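Local coordinates for protein L-Ribose isomerase (Acinetobacter, PDB 4Q0S) that isomerises L-ribose, a non-natural aldose, probably to its ketose L-ribulose, at a metal-binding site inside a cupin barrel, at residues H117-T123 with M193-H199; E132-S138 with L198-P204. All coordinates share one frame; numbering follows the deposited sequence.

Contact 1 (H117-T123 with M193-H199); sequences HHHGRKT and MHRKHLH. With CO (cobalt (II) ion), chain B; RB0 (D-ribitol), chain C.
H117, H119 and H199 converge on one cobalt ion through their NE2 atoms, bringing H117 NE2 and H199 NE2 to 3.1 Å as two ligands of the same metal. With E124 they make the three-histidine, one-glutamate site of the cupin barrel, and ribitol O4 and O5 complete six coordination positions. As paired residues H117 and H199 project from the same face of the sheet, and in both CG lies between the backbone N and the carbonyl carbon (chi1 58° in H199), which turns the two rings in to the metal; their planes meet obliquely at 55°. The H199 ring is held at both nitrogens, NE2 by the metal and ND1 by H197 O, 2.8 Å away and in the ring plane, while M193 CG lies over the rim of one ring face. H117 ND1 bonds to P115 O and H119 ND1 to the backbone O of D242. The backbones pair at H117-H199 and continue side by side as irregular loops. There a type II turn from H194 to H197 presents K196 N to H119 O, and the K196 side chain, bent at its last torsion, brings NZ to a lone pair of G120 O at 2.6 Å. K196 NZ and R195 NH1 also bond to carbonyls of a second subunit. R195 bends at chi3 (75°), laying its guanidinium beneath T123 OG1. R195 NE donates to R121 O at 2.7 Å, from above that carbonyl's plane.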
loop_
_atom_site.group_PDB
_atom_site.type_symbol
_atom_site.label_atom_id
_atom_site.label_comp_id
_atom_site.label_asym_id
_atom_site.label_seq_id
_atom_site.Cartn_x
_atom_site.Cartn_y
_atom_site.Cartn_z
ATOM N N HIS A 117 -7.737 28.848 10.687
ATOM C CA HIS A 117 -8.944 28.734 11.488
ATOM C C HIS A 117 -8.587 28.074 12.806
ATOM O O HIS A 117 -7.458 27.605 12.994
ATOM C CB HIS A 117 -9.996 27.888 10.761
ATOM C CG HIS A 117 -9.610 26.448 10.609
ATOM N ND1 HIS A 117 -8.620 26.028 9.747
ATOM C CD2 HIS A 117 -10.049 25.337 11.247
ATOM C CE1 HIS A 117 -8.465 24.719 9.861
ATOM N NE2 HIS A 117 -9.320 24.276 10.766
ATOM N N HIS A 118 -9.539 28.055 13.730
ATOM C CA HIS A 118 -9.315 27.397 15.003
ATOM C C HIS A 118 -10.639 26.837 15.473
ATOM O O HIS A 118 -11.695 27.257 15.003
ATOM C CB HIS A 118 -8.720 28.358 16.049
ATOM C CG HIS A 118 -9.713 29.279 16.683
ATOM N ND1 HIS A 118 -10.130 30.451 16.091
ATOM C CD2 HIS A 118 -10.361 29.207 17.869
ATOM C CE1 HIS A 118 -10.991 31.062 16.885
ATOM N NE2 HIS A 118 -11.149 30.326 17.971
ATOM N N HIS A 119 -10.577 25.871 16.379
ATOM C CA HIS A 119 -11.777 25.240 16.913
ATOM C C HIS A 119 -11.875 25.485 18.413
ATOM O O HIS A 119 -10.876 25.415 19.124
ATOM C CB HIS A 119 -11.731 23.733 16.655
ATOM C CG HIS A 119 -11.468 23.378 15.226
ATOM N ND1 HIS A 119 -12.400 23.572 14.229
ATOM C CD2 HIS A 119 -10.364 22.883 14.619
ATOM C CE1 HIS A 119 -11.882 23.212 13.069
ATOM N NE2 HIS A 119 -10.648 22.790 13.278
ATOM N N GLY A 120 -13.081 25.766 18.896
ATOM C CA GLY A 120 -13.248 25.988 20.316
ATOM C C GLY A 120 -13.251 24.664 21.058
ATOM O O GLY A 120 -12.767 24.576 22.191
ATOM N N ARG A 121 -13.771 23.621 20.409
ATOM C CA ARG A 121 -13.864 22.304 21.039
ATOM C C ARG A 121 -13.016 21.179 20.431
ATOM O O ARG A 121 -12.538 20.297 21.152
ATOM C CB ARG A 121 -15.332 21.868 21.053
ATOM C CG ARG A 121 -16.295 22.991 21.413
ATOM C CD ARG A 121 -17.738 22.546 21.298
ATOM N NE ARG A 121 -18.679 23.647 21.494
ATOM C CZ ARG A 121 -18.755 24.718 20.707
ATOM N NH1 ARG A 121 -17.944 24.842 19.663
ATOM N NH2 ARG A 121 -19.654 25.660 20.954
ATOM N N LYS A 122 -12.821 21.198 19.117
ATOM C CA LYS A 122 -12.069 20.124 18.471
ATOM C C LYS A 122 -10.545 20.160 18.490
ATOM O O LYS A 122 -9.915 21.126 18.053
ATOM C CB LYS A 122 -12.520 19.960 17.015
ATOM C CG LYS A 122 -11.809 18.805 16.291
ATOM C CD LYS A 122 -12.355 18.585 14.889
ATOM C CE LYS A 122 -12.036 19.759 13.974
ATOM N NZ LYS A 122 -12.667 19.587 12.638
ATOM N N THR A 123 -9.972 19.076 19.000
ATOM C CA THR A 123 -8.531 18.876 19.045
ATOM C C THR A 123 -8.237 17.865 17.922
ATOM O O THR A 123 -8.909 16.830 17.815
ATOM C CB THR A 123 -8.082 18.285 20.398
ATOM O OG1 THR A 123 -8.130 19.304 21.407
ATOM C CG2 THR A 123 -6.663 17.730 20.294
ATOM N N MET A 193 -2.832 18.972 17.263
ATOM C CA MET A 193 -3.194 20.379 17.145
ATOM C C MET A 193 -4.302 20.571 18.176
ATOM O O MET A 193 -5.457 20.221 17.927
ATOM C CB MET A 193 -3.722 20.691 15.741
ATOM C CG MET A 193 -4.117 22.157 15.524
ATOM S SD MET A 193 -2.742 23.316 15.813
ATOM C CE MET A 193 -1.538 22.767 14.555
ATOM N N HIS A 194 -3.946 21.101 19.345
ATOM C CA HIS A 194 -4.939 21.303 20.394
ATOM C C HIS A 194 -6.021 22.282 19.983
ATOM O O HIS A 194 -5.798 23.180 19.162
ATOM C CB HIS A 194 -4.285 21.813 21.684
ATOM C CG HIS A 194 -3.481 20.778 22.407
ATOM N ND1 HIS A 194 -4.008 19.567 22.802
ATOM C CD2 HIS A 194 -2.195 20.784 22.828
ATOM C CE1 HIS A 194 -3.080 18.871 23.437
ATOM N NE2 HIS A 194 -1.971 19.587 23.466
ATOM N N ARG A 195 -7.202 22.093 20.559
ATOM C CA ARG A 195 -8.320 22.973 20.299
ATOM C C ARG A 195 -7.903 24.383 20.722
ATOM O O ARG A 195 -6.998 24.548 21.538
ATOM C CB ARG A 195 -9.532 22.523 21.115
ATOM C CG ARG A 195 -9.251 22.413 22.610
ATOM C CD ARG A 195 -10.513 22.101 23.392
ATOM N NE ARG A 195 -10.937 20.712 23.247
ATOM C CZ ARG A 195 -10.378 19.689 23.885
ATOM N NH1 ARG A 195 -9.368 19.898 24.716
ATOM N NH2 ARG A 195 -10.837 18.459 23.699
ATOM N N LYS A 196 -8.570 25.381 20.148
ATOM C CA LYS A 196 -8.337 26.797 20.417
ATOM C C LYS A 196 -7.043 27.345 19.829
ATOM O O LYS A 196 -6.659 28.480 20.104
ATOM C CB LYS A 196 -8.413 27.079 21.925
ATOM C CG LYS A 196 -9.827 26.905 22.492
ATOM C CD LYS A 196 -9.883 27.208 23.980
ATOM C CE LYS A 196 -11.321 27.239 24.488
ATOM N NZ LYS A 196 -11.995 25.933 24.294
ATOM N N HIS A 197 -6.388 26.545 18.994
ATOM C CA HIS A 197 -5.156 26.977 18.346
ATOM C C HIS A 197 -5.384 27.253 16.877
ATOM O O HIS A 197 -5.954 26.426 16.169
ATOM C CB HIS A 197 -4.073 25.910 18.487
ATOM C CG HIS A 197 -3.405 25.914 19.820
ATOM N ND1 HIS A 197 -2.288 26.676 20.085
ATOM C CD2 HIS A 197 -3.728 25.298 20.980
ATOM C CE1 HIS A 197 -1.954 26.532 21.355
ATOM N NE2 HIS A 197 -2.813 25.702 21.920
ATOM N N LEU A 198 -4.940 28.419 16.423
ATOM C CA LEU A 198 -5.059 28.779 15.019
ATOM C C LEU A 198 -4.151 27.862 14.214
ATOM O O LEU A 198 -3.008 27.609 14.596
ATOM C CB LEU A 198 -4.621 30.222 14.786
ATOM C CG LEU A 198 -5.540 31.349 15.256
ATOM C CD1 LEU A 198 -4.765 32.660 15.231
ATOM C CD2 LEU A 198 -6.770 31.422 14.355
ATOM N N HIS A 199 -4.659 27.355 13.099
ATOM C CA HIS A 199 -3.852 26.491 12.259
ATOM C C HIS A 199 -4.315 26.498 10.814
ATOM O O HIS A 199 -5.455 26.848 10.505
ATOM C CB HIS A 199 -3.832 25.056 12.803
ATOM C CG HIS A 199 -5.185 24.429 12.931
ATOM N ND1 HIS A 199 -6.076 24.771 13.927
ATOM C CD2 HIS A 199 -5.809 23.496 12.174
ATOM C CE1 HIS A 199 -7.191 24.077 13.775
ATOM N NE2 HIS A 199 -7.055 23.296 12.718
HETATM CO CO CO B . -9.011 22.319 11.952
HETATM C C1 RB0 C . -11.320 21.881 7.824
HETATM O O1 RB0 C . -12.387 22.492 7.117
HETATM C C2 RB0 C . -11.837 20.655 8.562
HETATM O O2 RB0 C . -12.634 21.057 9.674
HETATM C C3 RB0 C . -10.664 19.764 9.020
HETATM O O3 RB0 C . -11.161 18.524 9.501
HETATM C C4 RB0 C . -9.789 20.420 10.095
HETATM O O4 RB0 C . -10.515 21.451 10.748
HETATM C C5 RB0 C . -8.522 20.992 9.466
HETATM O O5 RB0 C . -7.633 21.451 10.484
HETATM O O HOH W 1 -8.057 24.807 17.038
HETATM O O HOH W 2 -7.618 21.980 16.809
HETATM O O HOH W 3 -6.448 19.093 23.540
#

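Contact 2 (E132-S138 with L198-P204); sequences EMEVFYS and LHAFRCP. With CO (cobalt (II) ion), chain B; RB0 (D-ribitol), chain C.
M133 lays its terminal methyl over one face of the F201 ring, CE standing 3.5 Å from the ring centroid in a CH-pi contact, with SD farther off above the same face. The chain of M133 starts anti to the backbone N (chi1 176°) and stays extended, which carries CE across to the neighbouring strand. At its edge the F201 ring meets the ribitol, F201 CE2 lying 3.7 Å from ribitol O5, so the methionine backs a wall of the ligand pocket. Where E134, F136, A200 and R202 project, E134 and R202 run side by side and form a salt bridge: E134 OE2 takes both R202 NE at 2.7 Å and R202 NH2 at 3.0 Å, its carboxylate nearly coplanar with the guanidinium (19°). E134 OE1 turns to Y181 OH and a water, so both carboxylate oxygens are engaged. R202 CG abuts the edge of the F136 ring. Beneath these side chains the antiparallel pairing is regular, with F136 N bonded to A200 O and S138 N to L198 O, the latter closing the end near the metal. The pair forms the middle of one cupin sheet, strand 180-185 flanking 132-137 and strand 113-118 flanking 199-202, while Y126 and V128 of strand 124-130 in the other sheet pack on M133.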
loop_
_atom_site.group_PDB
_atom_site.type_symbol
_atom_site.label_atom_id
_atom_site.label_comp_id
_atom_site.label_asym_id
_atom_site.label_seq_id
_atom_site.Cartn_x
_atom_site.Cartn_y
_atom_site.Cartn_z
ATOM N N GLU A 132 3.879 15.693 1.622
ATOM C CA GLU A 132 4.383 16.325 2.834
ATOM C C GLU A 132 3.420 17.417 3.224
ATOM O O GLU A 132 2.806 18.053 2.371
ATOM C CB GLU A 132 5.785 16.901 2.614
ATOM C CG GLU A 132 6.756 15.889 2.027
ATOM C CD GLU A 132 8.197 16.118 2.442
ATOM O OE1 GLU A 132 8.588 17.282 2.684
ATOM O OE2 GLU A 132 8.948 15.123 2.514
ATOM N N MET A 133 3.287 17.628 4.522
ATOM C CA MET A 133 2.358 18.614 5.019
ATOM C C MET A 133 3.051 19.765 5.724
ATOM O O MET A 133 3.819 19.563 6.670
ATOM C CB MET A 133 1.380 17.920 5.964
ATOM C CG MET A 133 0.386 18.819 6.645
ATOM S SD MET A 133 -0.469 17.876 7.910
ATOM C CE MET A 133 -2.070 18.724 7.974
ATOM N N GLU A 134 2.792 20.977 5.244
ATOM C CA GLU A 134 3.368 22.163 5.854
ATOM C C GLU A 134 2.276 22.806 6.686
ATOM O O GLU A 134 1.275 23.306 6.160
ATOM C CB GLU A 134 3.897 23.125 4.786
ATOM C CG GLU A 134 5.186 22.627 4.145
ATOM C CD GLU A 134 5.843 23.650 3.232
ATOM O OE1 GLU A 134 7.041 23.929 3.432
ATOM O OE2 GLU A 134 5.177 24.169 2.318
ATOM N N VAL A 135 2.472 22.757 7.996
ATOM C CA VAL A 135 1.513 23.297 8.947
ATOM C C VAL A 135 1.973 24.645 9.481
ATOM O O VAL A 135 3.138 24.831 9.832
ATOM C CB VAL A 135 1.316 22.327 10.143
ATOM C CG1 VAL A 135 0.146 22.785 11.008
ATOM C CG2 VAL A 135 1.076 20.911 9.632
ATOM N N PHE A 136 1.041 25.586 9.519
ATOM C CA PHE A 136 1.305 26.921 10.024
ATOM C C PHE A 136 0.349 27.033 11.198
ATOM O O PHE A 136 -0.828 26.681 11.077
ATOM C CB PHE A 136 0.972 27.958 8.943
ATOM C CG PHE A 136 1.599 27.656 7.607
ATOM C CD1 PHE A 136 2.946 27.935 7.369
ATOM C CD2 PHE A 136 0.855 27.043 6.602
ATOM C CE1 PHE A 136 3.543 27.603 6.149
ATOM C CE2 PHE A 136 1.442 26.708 5.383
ATOM C CZ PHE A 136 2.789 26.988 5.155
ATOM N N TYR A 137 0.843 27.489 12.344
ATOM C CA TYR A 137 -0.025 27.596 13.500
ATOM C C TYR A 137 0.464 28.569 14.563
ATOM O O TYR A 137 1.609 29.019 14.546
ATOM C CB TYR A 137 -0.207 26.222 14.145
ATOM C CG TYR A 137 1.061 25.675 14.764
ATOM C CD1 TYR A 137 2.074 25.145 13.969
ATOM C CD2 TYR A 137 1.251 25.694 16.149
ATOM C CE1 TYR A 137 3.243 24.640 14.530
ATOM C CE2 TYR A 137 2.421 25.196 16.722
ATOM C CZ TYR A 137 3.410 24.668 15.907
ATOM O OH TYR A 137 4.558 24.149 16.457
ATOM N N SER A 138 -0.436 28.876 15.494
ATOM C CA SER A 138 -0.141 29.764 16.610
ATOM C C SER A 138 0.115 28.857 17.807
ATOM O O SER A 138 -0.750 28.077 18.196
ATOM C CB SER A 138 -1.333 30.675 16.902
ATOM O OG SER A 138 -1.066 31.497 18.030
ATOM N N LEU A 198 -4.940 28.419 16.423
ATOM C CA LEU A 198 -5.059 28.779 15.019
ATOM C C LEU A 198 -4.151 27.862 14.214
ATOM O O LEU A 198 -3.008 27.609 14.596
ATOM C CB LEU A 198 -4.621 30.222 14.786
ATOM C CG LEU A 198 -5.540 31.349 15.256
ATOM C CD1 LEU A 198 -4.765 32.660 15.231
ATOM C CD2 LEU A 198 -6.770 31.422 14.355
ATOM N N HIS A 199 -4.659 27.355 13.099
ATOM C CA HIS A 199 -3.852 26.491 12.259
ATOM C C HIS A 199 -4.315 26.498 10.814
ATOM O O HIS A 199 -5.455 26.848 10.505
ATOM C CB HIS A 199 -3.832 25.056 12.803
ATOM C CG HIS A 199 -5.185 24.429 12.931
ATOM N ND1 HIS A 199 -6.076 24.771 13.927
ATOM C CD2 HIS A 199 -5.809 23.496 12.174
ATOM C CE1 HIS A 199 -7.191 24.077 13.775
ATOM N NE2 HIS A 199 -7.055 23.296 12.718
ATOM N N ALA A 200 -3.388 26.134 9.939
ATOM C CA ALA A 200 -3.611 26.060 8.509
ATOM C C ALA A 200 -2.511 25.149 7.980
ATOM O O ALA A 200 -1.516 24.903 8.662
ATOM C CB ALA A 200 -3.491 27.450 7.877
ATOM N N PHE A 201 -2.694 24.627 6.776
ATOM C CA PHE A 201 -1.682 23.769 6.197
ATOM C C PHE A 201 -1.829 23.694 4.692
ATOM O O PHE A 201 -2.906 23.934 4.151
ATOM C CB PHE A 201 -1.735 22.373 6.831
ATOM C CG PHE A 201 -3.067 21.679 6.708
ATOM C CD1 PHE A 201 -3.413 21.001 5.541
ATOM C CD2 PHE A 201 -3.961 21.670 7.780
ATOM C CE1 PHE A 201 -4.635 20.317 5.446
ATOM C CE2 PHE A 201 -5.182 20.990 7.695
ATOM C CZ PHE A 201 -5.517 20.311 6.525
ATOM N N ARG A 202 -0.730 23.383 4.017
ATOM C CA ARG A 202 -0.743 23.282 2.569
ATOM C C ARG A 202 0.160 22.151 2.111
ATOM O O ARG A 202 0.960 21.614 2.880
ATOM C CB ARG A 202 -0.217 24.570 1.924
ATOM C CG ARG A 202 1.306 24.697 2.017
ATOM C CD ARG A 202 1.877 25.774 1.086
ATOM N NE ARG A 202 3.340 25.727 1.059
ATOM C CZ ARG A 202 4.104 26.485 0.278
ATOM N NH1 ARG A 202 3.550 27.362 -0.553
ATOM N NH2 ARG A 202 5.426 26.355 0.316
ATOM N N CYS A 203 0.014 21.821 0.837
ATOM C CA CYS A 203 0.832 20.832 0.178
ATOM C C CYS A 203 1.855 21.696 -0.558
ATOM O O CYS A 203 1.483 22.678 -1.200
ATOM C CB CYS A 203 -0.001 20.050 -0.840
ATOM S SG CYS A 203 0.961 18.969 -1.914
ATOM N N PRO A 204 3.152 21.379 -0.442
ATOM C CA PRO A 204 4.153 22.189 -1.147
ATOM C C PRO A 204 3.775 22.266 -2.629
ATOM O O PRO A 204 3.312 21.282 -3.208
ATOM C CB PRO A 204 5.447 21.414 -0.920
ATOM C CG PRO A 204 5.233 20.798 0.417
ATOM C CD PRO A 204 3.796 20.314 0.347
HETATM CO CO CO B . -9.011 22.319 11.952
HETATM C C1 RB0 C . -11.320 21.881 7.824
HETATM O O1 RB0 C . -12.387 22.492 7.117
HETATM C C2 RB0 C . -11.837 20.655 8.562
HETATM O O2 RB0 C . -12.634 21.057 9.674
HETATM C C3 RB0 C . -10.664 19.764 9.020
HETATM O O3 RB0 C . -11.161 18.524 9.501
HETATM C C4 RB0 C . -9.789 20.420 10.095
HETATM O O4 RB0 C . -10.515 21.451 10.748
HETATM C C5 RB0 C . -8.522 20.992 9.466
HETATM O O5 RB0 C . -7.633 21.451 10.484
HETATM O O HOH W 4 8.380 25.477 1.672
#

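How the contacts relate
From the N terminus, the chain first supplies 117-123 at the end of strand 113-118, then 132-138 after strand 124-130 has crossed to the other sheet. It comes back along strand 180-185, beside 132-137, and passes through strand 191-193 in the other sheet before 193-199 closes contact 1, and 198-204 directly closes contact 2. The two loops therefore cross, and L198 and H199 belong to both. Strand 199-202 is the common element: contact 1 fixes its start to strand 113-118, contact 2 seats its other edge on 132-137. The contacts also touch directly, through a probable hydrogen bond from H197 ND1 to S138 O and the packing of M193 CE on V135 and Y137.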